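Local coordinates for macrodomain protein (Streptomyces coelicolor, PDB 5E3B), which probably removes ADP-ribose from modified thymidine in DNA by hydrolysis, and influences how much antibiotic the bacterium makes, at residues V45-G53 with P67-H75. Residues are numbered along the deposited sequence; the frame is centred on the assembly and turned at random.
Sequences VCNDLGGWG and PEAAYRAWH. With EDO (1,2-ethanediol), chain D.
Y71 reaches from its helix into the loop that follows strand 40-47, and its hydroxyl OH donates to N47 O at 2.7 Å, coming in above the carbonyl plane. A tyrosine suits the place: with CG anti to the backbone N (chi1 170°), its long ring carries a polar end in to the buried N47 at the base of the turn, where G50 N adds a weak bond to the same OH. N47 shapes that turn from within. Its OD1 takes two donors, each on a lone pair: L49 N, two residues on, closes an Asx turn at 2.9 Å, and G51 N is the second at 3.1 Å, while ND2 returns a bond to G51 O.

The tight side continues at W52, whose indole lies on the helix. E68 CG sits 3.5 Å from the centroid of the five-membered ring of W52, over the face, and W52 CE3 meets Y71 CD2 at 3.5 Å, the rings tilted 42° apart. G50, whose left-handed backbone angles suit glycine, sets its bare CA 3.6 Å from the centroid of the H75 ring, a CH-pi contact only 9° off the ring normal.

Toward solvent the fit is looser and wetter: a water links G50 O to R72 NH1. R72, one helical turn on from E68, makes a salt bridge with it, NE and NH2 both meeting OE2 side-on, with W52 CB over the R72 guanidinium. S61 of helix 56-63 bonds both W52 NE1 and E68 OE1, and V57 and V60 pack on the indole. Helix 66-76 lies between this loop and the sheet edge of the macrodomain, P67 touching V93 and Y71 touching Q89 on the outermost strand 88-94, and Y71 also N101 of strand 97-105.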
loop_
_atom_site.group_PDB
_atom_site.type_symbol
_atom_site.label_atom_id
_atom_site.label_comp_id
_atom_site.label_asym_id
_atom_site.label_seq_id
_atom_site.Cartn_x
_atom_site.Cartn_y
_atom_site.Cartn_z
ATOM N N VAL A 45 0.913 1.610 -3.573
ATOM C CA VAL A 45 2.110 1.494 -4.363
ATOM C C VAL A 45 2.857 2.821 -4.592
ATOM O O VAL A 45 2.310 3.712 -5.258
ATOM C CB VAL A 45 1.883 0.822 -5.728
ATOM C CG1 VAL A 45 3.190 0.673 -6.416
ATOM C CG2 VAL A 45 1.280 -0.560 -5.473
ATOM N N CYS A 46 4.086 2.896 -4.148
ATOM C CA CYS A 46 4.958 4.041 -4.429
ATOM C C CYS A 46 6.029 3.662 -5.415
ATOM O O CYS A 46 6.371 2.475 -5.605
ATOM C CB CYS A 46 5.580 4.494 -3.109
ATOM S SG CYS A 46 4.413 5.027 -1.829
ATOM N N ASN A 47 6.619 4.679 -6.019
ATOM C CA ASN A 47 7.796 4.463 -6.905
ATOM C C ASN A 47 9.110 4.507 -6.175
ATOM O O ASN A 47 9.237 4.919 -4.999
ATOM C CB ASN A 47 7.754 5.450 -8.074
ATOM C CG ASN A 47 7.913 6.870 -7.619
ATOM O OD1 ASN A 47 9.019 7.304 -7.253
ATOM N ND2 ASN A 47 6.818 7.584 -7.600
ATOM N N ASP A 48 10.129 3.997 -6.856
ATOM C CA ASP A 48 11.459 3.944 -6.272
ATOM C C ASP A 48 12.331 5.135 -6.575
ATOM O O ASP A 48 13.553 5.108 -6.340
ATOM C CB ASP A 48 12.181 2.654 -6.733
ATOM C CG ASP A 48 12.359 2.567 -8.248
ATOM O OD1 ASP A 48 11.875 3.424 -9.012
ATOM O OD2 ASP A 48 12.969 1.529 -8.674
ATOM N N LEU A 49 11.721 6.198 -7.038
ATOM C CA LEU A 49 12.471 7.409 -7.407
ATOM C C LEU A 49 12.224 8.618 -6.513
ATOM O O LEU A 49 12.809 9.689 -6.732
ATOM C CB LEU A 49 12.155 7.799 -8.872
ATOM C CG LEU A 49 12.738 6.923 -9.977
ATOM C CD1 LEU A 49 12.224 7.491 -11.276
ATOM C CD2 LEU A 49 14.266 6.952 -9.919
ATOM N N GLY A 50 11.410 8.483 -5.462
ATOM C CA GLY A 50 11.163 9.545 -4.585
ATOM C C GLY A 50 10.084 10.539 -5.003
ATOM O O GLY A 50 9.968 11.617 -4.457
ATOM N N GLY A 51 9.283 10.151 -5.984
ATOM C CA GLY A 51 8.209 10.978 -6.454
ATOM C C GLY A 51 6.928 10.754 -5.676
ATOM O O GLY A 51 6.473 9.620 -5.518
ATOM N N TRP A 52 6.341 11.819 -5.172
ATOM C CA TRP A 52 5.089 11.791 -4.450
ATOM C C TRP A 52 4.286 13.021 -4.823
ATOM O O TRP A 52 4.336 14.086 -4.193
ATOM C CB TRP A 52 5.366 11.682 -2.944
ATOM C CG TRP A 52 4.232 11.614 -1.938
ATOM C CD1 TRP A 52 3.207 12.517 -1.750
ATOM C CD2 TRP A 52 3.930 10.501 -1.087
ATOM N NE1 TRP A 52 2.332 12.042 -0.804
ATOM C CE2 TRP A 52 2.740 10.810 -0.362
ATOM C CE3 TRP A 52 4.554 9.280 -0.851
ATOM C CZ2 TRP A 52 2.191 9.987 0.637
ATOM C CZ3 TRP A 52 3.958 8.433 0.091
ATOM C CH2 TRP A 52 2.842 8.784 0.854
ATOM N N GLY A 53 3.538 12.856 -5.908
ATOM C CA GLY A 53 2.983 14.063 -6.555
ATOM C C GLY A 53 1.746 13.884 -7.399
ATOM O O GLY A 53 1.226 14.902 -7.805
ATOM N N PRO A 67 2.823 10.151 6.277
ATOM C CA PRO A 67 3.305 9.229 5.269
ATOM C C PRO A 67 4.210 9.816 4.208
ATOM O O PRO A 67 5.244 9.243 3.873
ATOM C CB PRO A 67 2.012 8.615 4.703
ATOM C CG PRO A 67 1.051 8.761 5.796
ATOM C CD PRO A 67 1.370 10.106 6.402
ATOM N N GLU A 68 3.831 10.987 3.682
ATOM C CA GLU A 68 4.658 11.655 2.742
ATOM C C GLU A 68 6.068 12.078 3.327
ATOM O O GLU A 68 7.075 11.839 2.700
ATOM C CB GLU A 68 3.934 12.884 2.136
ATOM C CG GLU A 68 4.780 13.686 1.173
ATOM C CD GLU A 68 4.135 14.919 0.555
ATOM O OE1 GLU A 68 2.940 15.211 0.805
ATOM O OE2 GLU A 68 4.870 15.635 -0.176
ATOM N N ALA A 69 6.045 12.662 4.503
ATOM C CA ALA A 69 7.302 13.022 5.162
ATOM C C ALA A 69 8.178 11.833 5.351
ATOM O O ALA A 69 9.405 11.909 4.999
ATOM C CB ALA A 69 6.998 13.666 6.493
ATOM N N ALA A 70 7.584 10.752 5.813
ATOM C CA ALA A 70 8.346 9.468 6.037
ATOM C C ALA A 70 8.962 8.984 4.747
ATOM O O ALA A 70 10.142 8.513 4.688
ATOM C CB ALA A 70 7.458 8.442 6.681
ATOM N N TYR A 71 8.172 8.954 3.661
ATOM C CA TYR A 71 8.626 8.433 2.397
ATOM C C TYR A 71 9.764 9.240 1.858
ATOM O O TYR A 71 10.725 8.700 1.324
ATOM C CB TYR A 71 7.452 8.440 1.394
ATOM C CG TYR A 71 7.845 8.152 -0.036
ATOM C CD1 TYR A 71 8.019 6.827 -0.525
ATOM C CD2 TYR A 71 8.040 9.154 -0.959
ATOM C CE1 TYR A 71 8.400 6.560 -1.821
ATOM C CE2 TYR A 71 8.359 8.913 -2.239
ATOM C CZ TYR A 71 8.557 7.607 -2.726
ATOM O OH TYR A 71 8.865 7.400 -4.032
ATOM N N ARG A 72 9.617 10.565 1.870
ATOM C CA ARG A 72 10.690 11.441 1.285
ATOM C C ARG A 72 11.964 11.244 2.084
ATOM O O ARG A 72 13.038 11.202 1.458
ATOM C CB ARG A 72 10.206 12.884 1.266
ATOM C CG ARG A 72 9.053 13.154 0.332
ATOM C CD ARG A 72 8.935 14.616 0.058
ATOM N NE ARG A 72 7.731 14.952 -0.717
ATOM C CZ ARG A 72 7.633 14.909 -2.047
ATOM N NH1 ARG A 72 8.536 14.397 -2.801
ATOM N NH2 ARG A 72 6.452 15.237 -2.548
ATOM N N ALA A 73 11.865 11.126 3.405
ATOM C CA ALA A 73 13.067 10.941 4.251
ATOM C C ALA A 73 13.697 9.598 3.974
ATOM O O ALA A 73 14.921 9.461 3.812
ATOM C CB ALA A 73 12.706 11.064 5.675
ATOM N N TRP A 74 12.875 8.551 3.861
ATOM C CA TRP A 74 13.315 7.204 3.512
ATOM C C TRP A 74 14.082 7.184 2.216
ATOM O O TRP A 74 15.197 6.703 2.148
ATOM C CB TRP A 74 12.120 6.277 3.603
ATOM C CG TRP A 74 12.313 4.783 3.489
ATOM C CD1 TRP A 74 13.339 4.039 4.000
ATOM C CD2 TRP A 74 11.375 3.876 2.919
ATOM N NE1 TRP A 74 13.092 2.674 3.758
ATOM C CE2 TRP A 74 11.924 2.547 3.066
ATOM C CE3 TRP A 74 10.152 4.036 2.247
ATOM C CZ2 TRP A 74 11.239 1.430 2.621
ATOM C CZ3 TRP A 74 9.472 2.906 1.754
ATOM C CH2 TRP A 74 10.056 1.611 1.971
ATOM N N HIS A 75 13.514 7.736 1.172
ATOM C CA HIS A 75 14.194 7.842 -0.103
ATOM C C HIS A 75 15.514 8.724 0.022
ATOM O O HIS A 75 16.550 8.298 -0.496
ATOM C CB HIS A 75 13.259 8.468 -1.097
ATOM C CG HIS A 75 13.920 8.765 -2.379
ATOM N ND1 HIS A 75 14.402 10.049 -2.627
ATOM C CD2 HIS A 75 14.285 8.012 -3.430
ATOM C CE1 HIS A 75 14.978 10.066 -3.800
ATOM N NE2 HIS A 75 14.954 8.863 -4.307
HETATM C C1 EDO D . 4.415 10.324 -8.402
HETATM O O1 EDO D . 3.444 10.521 -7.392
HETATM C C2 EDO D . 4.440 11.496 -9.369
HETATM O O2 EDO D . 4.864 12.720 -8.762
HETATM O O HOH W 1 11.153 13.055 -2.506
#